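Local coordinates for protein esterase LipW (Mycobacterium marinum, PDB 3QH4) that probably hydrolyses ester bonds, as an esterase of the alpha/beta hydrolase fold with a strict choice of substrate, at residues P186-Q194 and Q307-F315; T211-M222 and G255-E263. All coordinates share one frame; numbering follows the deposited sequence. Where two conformers were deposited one is given.

Contact 1 of 2, residues P186-Q194 and Q307-F315; sequences PVIFQLLHQ and QGHALADAF
Phe-189 reaches from strand 189-193 toward the C-terminal helix 298-315, and its path can be followed atom by atom. CG is anti to the backbone N (chi1 -161°), which carries the ring out to the helix. CB and CG come up to the methyl of Ala-314, and CD1 sits closest to it, 3.8 Å from Ala-314 CB. On the other flank CD2 meets Leu-311 CD2, also at 3.8 Å. At the tip CZ rests 3.9 Å from Ala-310 CB, while the carbonyl oxygen of Ala-310 lies over one face of the ring, toward its rim.

Two residues on, Leu-191 brings CD1 against both Gln-307 CB and Leu-311 CG, crossing both side chains at about a right angle. The amide of Gln-307, whose OE1 accepts a hydrogen bond from Gln-107 NE2, brings NE2 to 3.8 Å from His-193 CB. At the opposite end Ile-188 CD1 touches the edge of the Phe-315 ring at CD1.

Strand 189-193 and the helical segment 307-315 run nearly antiparallel (173°), their axes 9.6 Å apart at closest approach. Such apolar packing of a C-terminal helix lengthwise against an inner strand of the central sheet is characteristic of the layered alpha/beta hydrolase fold.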
ATOM      1  N   PRO A 186       0.796 -15.529  12.750  1.00 14.32           N
ATOM      2  CA  PRO A 186       0.095 -15.920  11.508  1.00 13.09           C
ATOM      3  C   PRO A 186      -0.760 -14.804  10.903  1.00 12.45           C
ATOM      4  O   PRO A 186      -1.335 -13.992  11.624  1.00 12.63           O
ATOM      5  CB  PRO A 186      -0.790 -17.093  11.922  1.00 13.86           C
ATOM      6  CG  PRO A 186      -0.422 -17.420  13.359  1.00 15.36           C
ATOM      7  CD  PRO A 186       0.497 -16.407  13.903  1.00 14.31           C
ATOM      8  N   VAL A 187      -0.837 -14.796   9.574  1.00 11.17           N
ATOM      9  CA  VAL A 187      -1.595 -13.788   8.808  1.00 10.07           C
ATOM     10  C   VAL A 187      -2.535 -14.539   7.868  1.00  9.67           C
ATOM     11  O   VAL A 187      -2.096 -15.425   7.137  1.00  9.85           O
ATOM     12  CB  VAL A 187      -0.611 -12.890   7.981  1.00 10.08           C
ATOM     13  CG1 VAL A 187      -1.339 -12.094   6.886  1.00  9.24           C
ATOM     14  CG2 VAL A 187       0.156 -11.915   8.930  1.00 10.23           C
ATOM     15  N   ILE A 188      -3.826 -14.202   7.892  1.00  9.00           N
ATOM     16  CA  ILE A 188      -4.794 -14.963   7.129  1.00  9.17           C
ATOM     17  C   ILE A 188      -5.124 -14.377   5.759  1.00  8.41           C
ATOM     18  O   ILE A 188      -5.783 -15.034   4.936  1.00  9.58           O
ATOM     19  CB  ILE A 188      -6.108 -15.212   7.900  1.00  9.51           C
ATOM     20  CG1 ILE A 188      -6.876 -13.900   8.142  1.00  9.99           C
ATOM     21  CG2 ILE A 188      -5.799 -15.993   9.222  1.00 12.07           C
ATOM     22  CD1 ILE A 188      -8.303 -14.133   8.674  1.00 13.08           C
ATOM     23  N   PHE A 189      -4.664 -13.155   5.497  1.00  6.71           N
ATOM     24  CA  PHE A 189      -4.990 -12.549   4.218  1.00  5.82           C
ATOM     25  C   PHE A 189      -4.026 -11.425   3.935  1.00  6.08           C
ATOM     26  O   PHE A 189      -3.606 -10.733   4.876  1.00  6.68           O
ATOM     27  CB  PHE A 189      -6.408 -11.974   4.245  1.00  5.86           C
ATOM     28  CG  PHE A 189      -6.987 -11.732   2.872  1.00  6.58           C
ATOM     29  CD1 PHE A 189      -7.580 -12.779   2.165  1.00  5.69           C
ATOM     30  CD2 PHE A 189      -6.946 -10.458   2.295  1.00  6.80           C
ATOM     31  CE1 PHE A 189      -8.131 -12.556   0.894  1.00  4.15           C
ATOM     32  CE2 PHE A 189      -7.454 -10.230   1.005  1.00  6.39           C
ATOM     33  CZ  PHE A 189      -8.060 -11.286   0.306  1.00  6.43           C
ATOM     34  N   GLN A 190      -3.699 -11.229   2.657  1.00  4.95           N
ATOM     35  CA  GLN A 190      -2.914 -10.045   2.255  1.00  5.09           C
ATOM     36  C   GLN A 190      -3.632  -9.293   1.146  1.00  5.02           C
ATOM     37  O   GLN A 190      -4.053  -9.879   0.129  1.00  4.62           O
ATOM     38  CB  GLN A 190      -1.471 -10.414   1.830  1.00  6.81           C
ATOM     39  CG  GLN A 190      -1.339 -11.355   0.632  1.00  9.51           C
ATOM     40  CD  GLN A 190       0.131 -11.619   0.247  1.00  8.36           C
ATOM     41  OE1 GLN A 190       0.994 -10.725   0.300  1.00  8.49           O
ATOM     42  NE2 GLN A 190       0.424 -12.877  -0.065  1.00 12.97           N
ATOM     43  N   LEU A 191      -3.704  -7.979   1.303  1.00  4.29           N
ATOM     44  CA  LEU A 191      -4.405  -7.146   0.314  1.00  3.74           C
ATOM     45  C   LEU A 191      -3.387  -6.184  -0.279  1.00  4.49           C
ATOM     46  O   LEU A 191      -2.813  -5.350   0.435  1.00  4.01           O
ATOM     47  CB  LEU A 191      -5.555  -6.392   1.007  1.00  4.61           C
ATOM     48  CG  LEU A 191      -6.439  -5.527   0.109  1.00  4.89           C
ATOM     49  CD1 LEU A 191      -7.868  -5.537   0.657  1.00  7.74           C
ATOM     50  CD2 LEU A 191      -5.876  -4.102   0.049  1.00  6.63           C
ATOM     51  N   LEU A 192      -3.083  -6.390  -1.555  1.00  2.81           N
ATOM     52  CA  LEU A 192      -1.994  -5.655  -2.222  1.00  3.71           C
ATOM     53  C   LEU A 192      -2.614  -4.794  -3.329  1.00  4.60           C
ATOM     54  O   LEU A 192      -2.953  -5.291  -4.424  1.00  4.99           O
ATOM     55  CB  LEU A 192      -0.950  -6.621  -2.801  1.00  3.93           C
ATOM     56  CG  LEU A 192      -0.406  -7.699  -1.863  1.00  4.84           C
ATOM     57  CD1 LEU A 192       0.524  -8.646  -2.610  1.00  5.73           C
ATOM     58  CD2 LEU A 192       0.344  -7.081  -0.670  1.00  4.89           C
ATOM     59  N   HIS A 193      -2.786  -3.515  -3.032  1.00  3.59           N
ATOM     60  CA  HIS A 193      -3.281  -2.594  -4.053  1.00  3.47           C
ATOM     61  C   HIS A 193      -2.143  -1.942  -4.839  1.00  3.73           C
ATOM     62  O   HIS A 193      -1.234  -1.342  -4.257  1.00  3.24           O
ATOM     63  CB  HIS A 193      -4.236  -1.544  -3.441  1.00  4.23           C
ATOM     64  CG  HIS A 193      -4.731  -0.537  -4.436  1.00  3.21           C
ATOM     65  ND1 HIS A 193      -5.241  -0.900  -5.666  1.00  4.17           N
ATOM     66  CD2 HIS A 193      -4.810   0.817  -4.376  1.00  2.75           C
ATOM     67  CE1 HIS A 193      -5.595   0.190  -6.331  1.00  3.41           C
ATOM     68  NE2 HIS A 193      -5.332   1.243  -5.577  1.00  4.17           N
ATOM     69  N   GLN A 194      -2.253  -2.054  -6.165  1.00  3.58           N
ATOM     70  CA  GLN A 194      -1.269  -1.555  -7.142  1.00  3.91           C
ATOM     71  C   GLN A 194       0.172  -1.672  -6.593  1.00  3.36           C
ATOM     72  O   GLN A 194       0.902  -0.670  -6.573  1.00  3.92           O
ATOM     73  CB  GLN A 194      -1.645  -0.106  -7.580  1.00  3.62           C
ATOM     74  CG  GLN A 194      -1.772   0.866  -6.388  1.00  3.78           C
ATOM     75  CD  GLN A 194      -2.203   2.268  -6.732  1.00  3.30           C
ATOM     76  OE1 GLN A 194      -2.635   2.555  -7.847  1.00  4.01           O
ATOM     77  NE2 GLN A 194      -2.110   3.162  -5.745  1.00  8.00           N
ATOM     78  N   GLN A 307     -12.350  -4.536  -2.252  1.00  4.61           N
ATOM     79  CA  GLN A 307     -11.448  -4.715  -1.122  1.00  4.89           C
ATOM     80  C   GLN A 307     -12.232  -5.062   0.122  1.00  5.60           C
ATOM     81  O   GLN A 307     -11.828  -5.943   0.872  1.00  6.55           O
ATOM     82  CB  GLN A 307     -10.668  -3.426  -0.876  1.00  3.98           C
ATOM     83  CG  GLN A 307      -9.683  -3.066  -1.983  1.00  4.55           C
ATOM     84  CD  GLN A 307      -9.109  -1.664  -1.754  1.00  7.38           C
ATOM     85  OE1 GLN A 307      -9.837  -0.765  -1.313  1.00  6.35           O
ATOM     86  NE2 GLN A 307      -7.834  -1.465  -2.084  1.00  6.22           N
ATOM     87  N   GLY A 308     -13.345  -4.361   0.342  1.00  5.20           N
ATOM     88  CA  GLY A 308     -14.185  -4.613   1.528  1.00  6.33           C
ATOM     89  C   GLY A 308     -14.715  -6.030   1.555  1.00  7.15           C
ATOM     90  O   GLY A 308     -14.669  -6.697   2.586  1.00  6.90           O
ATOM     91  N   HIS A 309     -15.158  -6.509   0.403  1.00  7.36           N
ATOM     92  CA  HIS A 309     -15.757  -7.839   0.319  1.00  8.93           C
ATOM     93  C   HIS A 309     -14.684  -8.912   0.509  1.00  8.62           C
ATOM     94  O   HIS A 309     -14.944  -9.931   1.123  1.00  9.27           O
ATOM     95  CB  HIS A 309     -16.518  -8.004  -0.997  1.00 10.01           C
ATOM     96  CG  HIS A 309     -17.865  -7.335  -0.995  1.00 16.08           C
ATOM     97  ND1 HIS A 309     -18.809  -7.568  -0.008  1.00 22.09           N
ATOM     98  CD2 HIS A 309     -18.425  -6.443  -1.847  1.00 21.05           C
ATOM     99  CE1 HIS A 309     -19.890  -6.846  -0.256  1.00 23.17           C
ATOM    100  NE2 HIS A 309     -19.680  -6.148  -1.360  1.00 23.30           N
ATOM    101  N   ALA A 310     -13.476  -8.657   0.007  1.00  8.33           N
ATOM    102  CA  ALA A 310     -12.383  -9.637   0.080  1.00  8.48           C
ATOM    103  C   ALA A 310     -11.983  -9.856   1.518  1.00  8.60           C
ATOM    104  O   ALA A 310     -11.894 -11.003   1.987  1.00  8.31           O
ATOM    105  CB  ALA A 310     -11.170  -9.179  -0.750  1.00  7.96           C
ATOM    106  N   LEU A 311     -11.787  -8.753   2.236  1.00  7.71           N
ATOM    107  CA  LEU A 311     -11.449  -8.824   3.640  1.00  8.65           C
ATOM    108  C   LEU A 311     -12.610  -9.360   4.442  1.00  9.00           C
ATOM    109  O   LEU A 311     -12.411 -10.186   5.304  1.00  8.57           O
ATOM    110  CB  LEU A 311     -11.060  -7.444   4.186  1.00  9.26           C
ATOM    111  CG  LEU A 311      -9.663  -6.954   3.849  1.00 11.65           C
ATOM    112  CD1 LEU A 311      -9.507  -5.484   4.287  1.00 12.54           C
ATOM    113  CD2 LEU A 311      -8.577  -7.884   4.485  1.00 13.01           C
ATOM    114  N   ALA A 312     -13.834  -8.905   4.154  1.00  8.39           N
ATOM    115  CA  ALA A 312     -14.972  -9.363   4.972  1.00 10.33           C
ATOM    116  C   ALA A 312     -15.139 -10.879   4.833  1.00 11.32           C
ATOM    117  O   ALA A 312     -15.458 -11.572   5.805  1.00 12.62           O
ATOM    118  CB  ALA A 312     -16.251  -8.649   4.579  1.00 10.44           C
ATOM    119  N   ASP A 313     -14.931 -11.396   3.630  1.00 11.86           N
ATOM    120  CA  ASP A 313     -15.074 -12.852   3.449  1.00 13.12           C
ATOM    121  C   ASP A 313     -13.989 -13.613   4.210  1.00 13.23           C
ATOM    122  O   ASP A 313     -14.233 -14.727   4.694  1.00 13.19           O
ATOM    123  CB  ASP A 313     -15.089 -13.249   1.974  1.00 13.29           C
ATOM    124  CG  ASP A 313     -16.410 -12.882   1.273  1.00 17.03           C
ATOM    125  OD1 ASP A 313     -17.397 -12.506   1.951  1.00 21.03           O
ATOM    126  OD2 ASP A 313     -16.450 -12.957   0.038  1.00 19.99           O
ATOM    127  N   ALA A 314     -12.797 -13.023   4.312  1.00 11.56           N
ATOM    128  CA  ALA A 314     -11.694 -13.657   5.049  1.00 12.46           C
ATOM    129  C   ALA A 314     -11.990 -13.653   6.550  1.00 12.59           C
ATOM    130  O   ALA A 314     -11.744 -14.654   7.281  1.00 13.35           O
ATOM    131  CB  ALA A 314     -10.390 -12.899   4.762  1.00 12.57           C
ATOM    132  N   PHE A 315     -12.534 -12.519   7.005  1.00 11.82           N
ATOM    133  CA  PHE A 315     -12.802 -12.287   8.428  1.00 11.05           C
ATOM    134  C   PHE A 315     -14.110 -12.934   8.918  1.00 12.28           C
ATOM    135  O   PHE A 315     -14.216 -13.259  10.101  1.00 11.76           O
ATOM    136  CB  PHE A 315     -12.867 -10.788   8.719  1.00 10.22           C
ATOM    137  CG  PHE A 315     -11.538 -10.075   8.644  1.00  9.39           C
ATOM    138  CD1 PHE A 315     -10.333 -10.762   8.860  1.00  9.89           C
ATOM    139  CD2 PHE A 315     -11.501  -8.686   8.424  1.00  9.23           C
ATOM    140  CE1 PHE A 315      -9.091 -10.096   8.834  1.00  9.85           C
ATOM    141  CE2 PHE A 315     -10.258  -8.006   8.378  1.00  7.76           C
ATOM    142  CZ  PHE A 315      -9.053  -8.714   8.591  1.00  9.20           C
TER

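Contact 2 of 2, residues T211-M222 and G255-E263; sequences TPAFDGEAASLM and GEIDPFRDE
This is a buried, mainly apolar contact in the alpha/beta hydrolase fold, where the loop after strand 250-255 meets the start of helix 216-227 and the loop leading into it. Pro-259 and Phe-260 do most of the packing. Pro-259 lays its ring along the backbone from Phe-214 to Gly-216, with CG 3.7 Å from Asp-215 C and CB facing Gly-216 N. The Phe-260 ring enters beside Ala-219, CE1 lying 3.7 Å from Ala-219 CB. Met-222, bent at chi3 (69°), comes from the opposite direction and brings its CE to Phe-260 CE1. Phe-214 meets Phe-260 obliquely, ring planes 32° apart, with Phe-214 CD2 near Phe-260 CE2.

Asp-258, just before them, is consistent with the acid of a Ser-His-Asp triad: its OD2 is hydrogen-bonded to His-288 ND1, and Ser-166 would be the nucleophile. Its OD1 caps the turn into helix 261-273 by accepting from Phe-260 N at 2.8 Å, a donor that lies above the carboxylate plane.

Asp-215 caps helix 216-227 by accepting from Ala-218 N. Polar linkage across the contact runs through one water, which donates to Phe-214 O at 3.1 Å and to Ile-257 O at 2.9 Å, while Thr-211 OG1 also donates to Phe-214 O.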
ATOM      1  N   THR A 211       3.738   8.166 -17.906  1.00  5.83           N
ATOM      2  CA  THR A 211       2.349   8.363 -17.518  1.00  5.75           C
ATOM      3  C   THR A 211       2.216   9.399 -16.388  1.00  5.93           C
ATOM      4  O   THR A 211       3.164   9.629 -15.604  1.00  5.92           O
ATOM      5  CB  THR A 211       1.755   7.007 -17.036  1.00  4.65           C
ATOM      6  OG1 THR A 211       2.711   6.316 -16.211  1.00  5.81           O
ATOM      7  CG2 THR A 211       1.410   6.141 -18.235  1.00  6.07           C
ATOM      8  N   PRO A 212       1.018  10.004 -16.258  1.00  7.44           N
ATOM      9  CA  PRO A 212       0.793  10.889 -15.118  1.00  7.38           C
ATOM     10  C   PRO A 212       0.799  10.133 -13.776  1.00  7.50           C
ATOM     11  O   PRO A 212       0.646   8.911 -13.759  1.00  7.07           O
ATOM     12  CB  PRO A 212      -0.600  11.455 -15.386  1.00  8.55           C
ATOM     13  CG  PRO A 212      -1.314  10.366 -16.169  1.00  7.39           C
ATOM     14  CD  PRO A 212      -0.228   9.656 -16.974  1.00  7.35           C
ATOM     15  N   ALA A 213       1.003  10.883 -12.693  1.00  7.53           N
ATOM     16  CA  ALA A 213       0.896  10.420 -11.285  1.00  7.41           C
ATOM     17  C   ALA A 213       2.074   9.570 -10.817  1.00  7.77           C
ATOM     18  O   ALA A 213       2.719   9.900  -9.818  1.00  8.36           O
ATOM     19  CB  ALA A 213      -0.467   9.742 -11.000  1.00  8.16           C
ATOM     20  N   PHE A 214       2.366   8.499 -11.551  1.00  6.94           N
ATOM     21  CA  PHE A 214       3.601   7.749 -11.351  1.00  6.89           C
ATOM     22  C   PHE A 214       3.949   7.089 -12.665  1.00  5.89           C
ATOM     23  O   PHE A 214       3.069   6.770 -13.476  1.00  6.43           O
ATOM     24  CB  PHE A 214       3.484   6.680 -10.250  1.00  6.64           C
ATOM     25  CG  PHE A 214       4.764   6.528  -9.442  1.00  7.44           C
ATOM     26  CD1 PHE A 214       5.057   7.431  -8.412  1.00  8.23           C
ATOM     27  CD2 PHE A 214       5.665   5.507  -9.736  1.00  5.79           C
ATOM     28  CE1 PHE A 214       6.261   7.305  -7.665  1.00  8.28           C
ATOM     29  CE2 PHE A 214       6.858   5.351  -9.009  1.00  7.82           C
ATOM     30  CZ  PHE A 214       7.169   6.251  -7.990  1.00  7.32           C
ATOM     31  N   ASP A 215       5.242   6.868 -12.879  1.00  5.77           N
ATOM     32  CA  ASP A 215       5.685   6.348 -14.159  1.00  5.95           C
ATOM     33  C   ASP A 215       6.930   5.517 -13.986  1.00  5.55           C
ATOM     34  O   ASP A 215       7.437   5.354 -12.852  1.00  4.85           O
ATOM     35  CB  ASP A 215       5.838   7.493 -15.209  1.00  5.64           C
ATOM     36  CG  ASP A 215       6.918   8.507 -14.842  1.00  8.26           C
ATOM     37  OD1 ASP A 215       7.988   8.073 -14.362  1.00  8.15           O
ATOM     38  OD2 ASP A 215       6.742   9.741 -15.084  1.00  7.79           O
ATOM     39  N   GLY A 216       7.388   4.947 -15.107  1.00  5.64           N
ATOM     40  CA  GLY A 216       8.498   4.007 -15.112  1.00  6.55           C
ATOM     41  C   GLY A 216       9.831   4.662 -14.758  1.00  7.35           C
ATOM     42  O   GLY A 216      10.734   4.024 -14.164  1.00  7.00           O
ATOM     43  N   GLU A 217       9.983   5.918 -15.157  1.00  6.09           N
ATOM     44  CA  GLU A 217      11.209   6.626 -14.797  0.50  7.32           C
ATOM     45  C   GLU A 217      11.275   6.878 -13.293  1.00  7.29           C
ATOM     46  O   GLU A 217      12.326   6.642 -12.666  1.00  7.27           O
ATOM     47  CB  GLU A 217      11.371   7.885 -15.635  0.50  7.59           C
ATOM     48  CG  GLU A 217      11.562   7.494 -17.076  0.50  7.69           C
ATOM     49  CD  GLU A 217      11.750   8.658 -18.020  0.50 11.84           C
ATOM     50  OE1 GLU A 217      11.998   9.798 -17.567  0.50 11.72           O
ATOM     51  OE2 GLU A 217      11.654   8.408 -19.240  0.50 12.63           O
ATOM     52  N   ALA A 218      10.168   7.316 -12.705  1.00  6.85           N
ATOM     53  CA  ALA A 218      10.097   7.449 -11.249  1.00  6.39           C
ATOM     54  C   ALA A 218      10.323   6.106 -10.548  1.00  6.29           C
ATOM     55  O   ALA A 218      10.918   6.065  -9.483  1.00  5.68           O
ATOM     56  CB  ALA A 218       8.748   8.053 -10.819  1.00  6.45           C
ATOM     57  N   ALA A 219       9.845   5.012 -11.141  1.00  5.55           N
ATOM     58  CA  ALA A 219       9.981   3.711 -10.495  1.00  5.12           C
ATOM     59  C   ALA A 219      11.471   3.329 -10.388  1.00  5.22           C
ATOM     60  O   ALA A 219      11.918   2.778  -9.359  1.00  4.24           O
ATOM     61  CB  ALA A 219       9.164   2.666 -11.249  1.00  5.71           C
ATOM     62  N   SER A 220      12.241   3.673 -11.420  1.00  5.21           N
ATOM     63  CA  SER A 220      13.677   3.425 -11.389  0.60  6.14           C
ATOM     64  C   SER A 220      14.364   4.213 -10.258  1.00  6.01           C
ATOM     65  O   SER A 220      15.155   3.637  -9.472  1.00  6.08           O
ATOM     66  CB  SER A 220      14.327   3.745 -12.725  0.60  6.59           C
ATOM     67  OG  SER A 220      15.735   3.617 -12.589  0.60  9.26           O
ATOM     68  N   LEU A 221      14.071   5.510 -10.174  1.00  5.96           N
ATOM     69  CA  LEU A 221      14.604   6.359  -9.083  1.00  7.13           C
ATOM     70  C   LEU A 221      14.157   5.839  -7.718  1.00  6.34           C
ATOM     71  O   LEU A 221      14.959   5.791  -6.775  1.00  6.17           O
ATOM     72  CB  LEU A 221      14.127   7.804  -9.230  1.00  8.13           C
ATOM     73  CG  LEU A 221      14.965   8.743 -10.112  1.00 12.65           C
ATOM     74  CD1 LEU A 221      15.244   8.112 -11.418  1.00 15.78           C
ATOM     75  CD2 LEU A 221      14.225  10.071 -10.308  1.00 14.19           C
ATOM     76  N   MET A 222      12.882   5.457  -7.624  1.00  4.73           N
ATOM     77  CA  MET A 222      12.298   4.925  -6.390  1.00  5.21           C
ATOM     78  C   MET A 222      13.125   3.767  -5.838  1.00  5.24           C
ATOM     79  O   MET A 222      13.479   3.762  -4.659  1.00  5.79           O
ATOM     80  CB  MET A 222      10.838   4.456  -6.669  1.00  5.13           C
ATOM     81  CG  MET A 222      10.178   3.742  -5.501  1.00  6.01           C
ATOM     82  SD  MET A 222       8.648   2.974  -6.061  1.00  5.94           S
ATOM     83  CE  MET A 222       9.263   1.655  -7.124  1.00  4.29           C
ATOM     84  N   GLY A 255      -4.517  -0.612 -11.782  1.00  4.14           N
ATOM     85  CA  GLY A 255      -5.032   0.031 -13.008  1.00  4.29           C
ATOM     86  C   GLY A 255      -4.199  -0.443 -14.191  1.00  4.98           C
ATOM     87  O   GLY A 255      -3.048  -0.804 -14.020  1.00  5.62           O
ATOM     88  N   GLU A 256      -4.771  -0.424 -15.396  1.00  3.87           N
ATOM     89  CA  GLU A 256      -4.039  -0.940 -16.560  1.00  4.36           C
ATOM     90  C   GLU A 256      -3.004   0.038 -17.087  1.00  4.33           C
ATOM     91  O   GLU A 256      -2.055  -0.382 -17.764  1.00  4.65           O
ATOM     92  CB  GLU A 256      -4.981  -1.358 -17.693  1.00  5.42           C
ATOM     93  CG  GLU A 256      -5.741  -0.191 -18.292  1.00  6.27           C
ATOM     94  CD  GLU A 256      -6.496  -0.534 -19.570  1.00  6.83           C
ATOM     95  OE1 GLU A 256      -6.148  -1.542 -20.223  1.00  7.38           O
ATOM     96  OE2 GLU A 256      -7.429   0.225 -19.923  1.00  6.64           O
ATOM     97  N   ILE A 257      -3.176   1.325 -16.796  1.00  3.96           N
ATOM     98  CA  ILE A 257      -2.252   2.346 -17.353  1.00  4.22           C
ATOM     99  C   ILE A 257      -1.275   2.721 -16.252  1.00  3.76           C
ATOM    100  O   ILE A 257      -1.235   3.856 -15.767  1.00  3.99           O
ATOM    101  CB  ILE A 257      -3.024   3.585 -17.965  1.00  4.19           C
ATOM    102  CG1 ILE A 257      -4.139   3.138 -18.925  1.00  5.39           C
ATOM    103  CG2 ILE A 257      -2.067   4.610 -18.681  1.00  4.43           C
ATOM    104  CD1 ILE A 257      -3.654   2.226 -20.063  1.00  6.94           C
ATOM    105  N   ASP A 258      -0.433   1.752 -15.914  1.00  4.37           N
ATOM    106  CA  ASP A 258       0.350   1.836 -14.676  1.00  3.57           C
ATOM    107  C   ASP A 258       1.643   1.067 -14.950  1.00  3.29           C
ATOM    108  O   ASP A 258       1.592  -0.107 -15.354  1.00  4.62           O
ATOM    109  CB  ASP A 258      -0.464   1.194 -13.541  1.00  3.02           C
ATOM    110  CG  ASP A 258       0.229   1.296 -12.160  1.00  4.09           C
ATOM    111  OD1 ASP A 258       1.473   1.291 -12.085  1.00  3.77           O
ATOM    112  OD2 ASP A 258      -0.490   1.337 -11.131  1.00  5.60           O
ATOM    113  N   PRO A 259       2.800   1.708 -14.738  1.00  4.16           N
ATOM    114  CA  PRO A 259       4.046   0.969 -14.951  1.00  3.48           C
ATOM    115  C   PRO A 259       4.149  -0.336 -14.153  1.00  4.33           C
ATOM    116  O   PRO A 259       4.847  -1.241 -14.606  1.00  5.92           O
ATOM    117  CB  PRO A 259       5.134   1.986 -14.538  1.00  3.85           C
ATOM    118  CG  PRO A 259       4.423   2.841 -13.450  1.00  3.37           C
ATOM    119  CD  PRO A 259       3.040   3.024 -14.099  1.00  3.27           C
ATOM    120  N   PHE A 260       3.468  -0.453 -13.004  1.00  4.08           N
ATOM    121  CA  PHE A 260       3.567  -1.664 -12.180  1.00  4.45           C
ATOM    122  C   PHE A 260       2.624  -2.774 -12.639  1.00  3.79           C
ATOM    123  O   PHE A 260       2.625  -3.848 -12.074  1.00  3.87           O
ATOM    124  CB  PHE A 260       3.327  -1.317 -10.713  1.00  3.15           C
ATOM    125  CG  PHE A 260       4.270  -0.260 -10.220  1.00  4.04           C
ATOM    126  CD1 PHE A 260       5.643  -0.513 -10.157  1.00  3.76           C
ATOM    127  CD2 PHE A 260       3.794   0.985  -9.872  1.00  4.81           C
ATOM    128  CE1 PHE A 260       6.535   0.533  -9.744  1.00  4.27           C
ATOM    129  CE2 PHE A 260       4.662   1.996  -9.465  1.00  3.76           C
ATOM    130  CZ  PHE A 260       6.016   1.767  -9.397  1.00  4.78           C
ATOM    131  N   ARG A 261       1.874  -2.531 -13.707  1.00  4.16           N
ATOM    132  CA  ARG A 261       0.876  -3.521 -14.118  1.00  4.25           C
ATOM    133  C   ARG A 261       1.497  -4.885 -14.412  1.00  4.51           C
ATOM    134  O   ARG A 261       0.979  -5.911 -13.987  1.00  4.00           O
ATOM    135  CB  ARG A 261       0.138  -3.025 -15.373  1.00  3.84           C
ATOM    136  CG  ARG A 261      -0.825  -4.088 -15.944  1.00  7.83           C
ATOM    137  CD  ARG A 261      -1.199  -3.695 -17.354  1.00  7.48           C
ATOM    138  NE  ARG A 261      -0.131  -3.895 -18.337  1.00  6.97           N
ATOM    139  CZ  ARG A 261      -0.073  -3.215 -19.474  1.00  6.70           C
ATOM    140  NH1 ARG A 261      -0.953  -2.241 -19.713  1.00  6.12           N
ATOM    141  NH2 ARG A 261       0.869  -3.477 -20.372  1.00  7.04           N
ATOM    142  N   ASP A 262       2.577  -4.922 -15.192  1.00  4.42           N
ATOM    143  CA  ASP A 262       3.093  -6.261 -15.567  1.00  4.49           C
ATOM    144  C   ASP A 262       3.674  -7.039 -14.392  1.00  4.55           C
ATOM    145  O   ASP A 262       3.522  -8.266 -14.303  1.00  3.22           O
ATOM    146  CB  ASP A 262       4.138  -6.145 -16.687  1.00  5.62           C
ATOM    147  CG  ASP A 262       3.512  -5.767 -18.029  1.00  5.29           C
ATOM    148  OD1 ASP A 262       2.270  -5.578 -18.121  1.00  7.12           O
ATOM    149  OD2 ASP A 262       4.283  -5.629 -18.997  1.00  7.63           O
ATOM    150  N   GLU A 263       4.343  -6.343 -13.480  1.00  4.17           N
ATOM    151  CA  GLU A 263       4.879  -7.107 -12.324  1.00  4.91           C
ATOM    152  C   GLU A 263       3.727  -7.617 -11.447  1.00  4.70           C
ATOM    153  O   GLU A 263       3.822  -8.671 -10.844  1.00  4.57           O
ATOM    154  CB  GLU A 263       5.927  -6.296 -11.560  1.00  3.62           C
ATOM    155  CG  GLU A 263       5.413  -5.078 -10.813  1.00  3.62           C
ATOM    156  CD  GLU A 263       6.497  -4.034 -10.673  1.00  4.15           C
ATOM    157  OE1 GLU A 263       6.874  -3.749  -9.522  1.00  4.64           O
ATOM    158  OE2 GLU A 263       6.996  -3.542 -11.721  1.00  4.63           O
TER
HETATM  159  O   HOH W   1       0.312   5.403 -13.905  1.00  4.67           O

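Overall arrangement
The two contacts illustrate how one fold uses burial differently in its framework and near its probable active site. Both are buried, with centres about 24 Å apart, and contact 2 is nested along the chain inside the loop closed by contact 1. They hold different elements: contact 1 packs a regular helix against a central strand, whereas contact 2 joins two loops and the first turns of helix 216-227. The first relies mainly on aliphatic and aromatic side chains, with Gln-307 at one end; the second is also apolar across its interface but adds a bridging water, with a capping carboxylate within each segment. They touch at Gln-194 CB, 4.0 Å from Asp-258 OD2, where the end of the strand comes up to the putative triad acid.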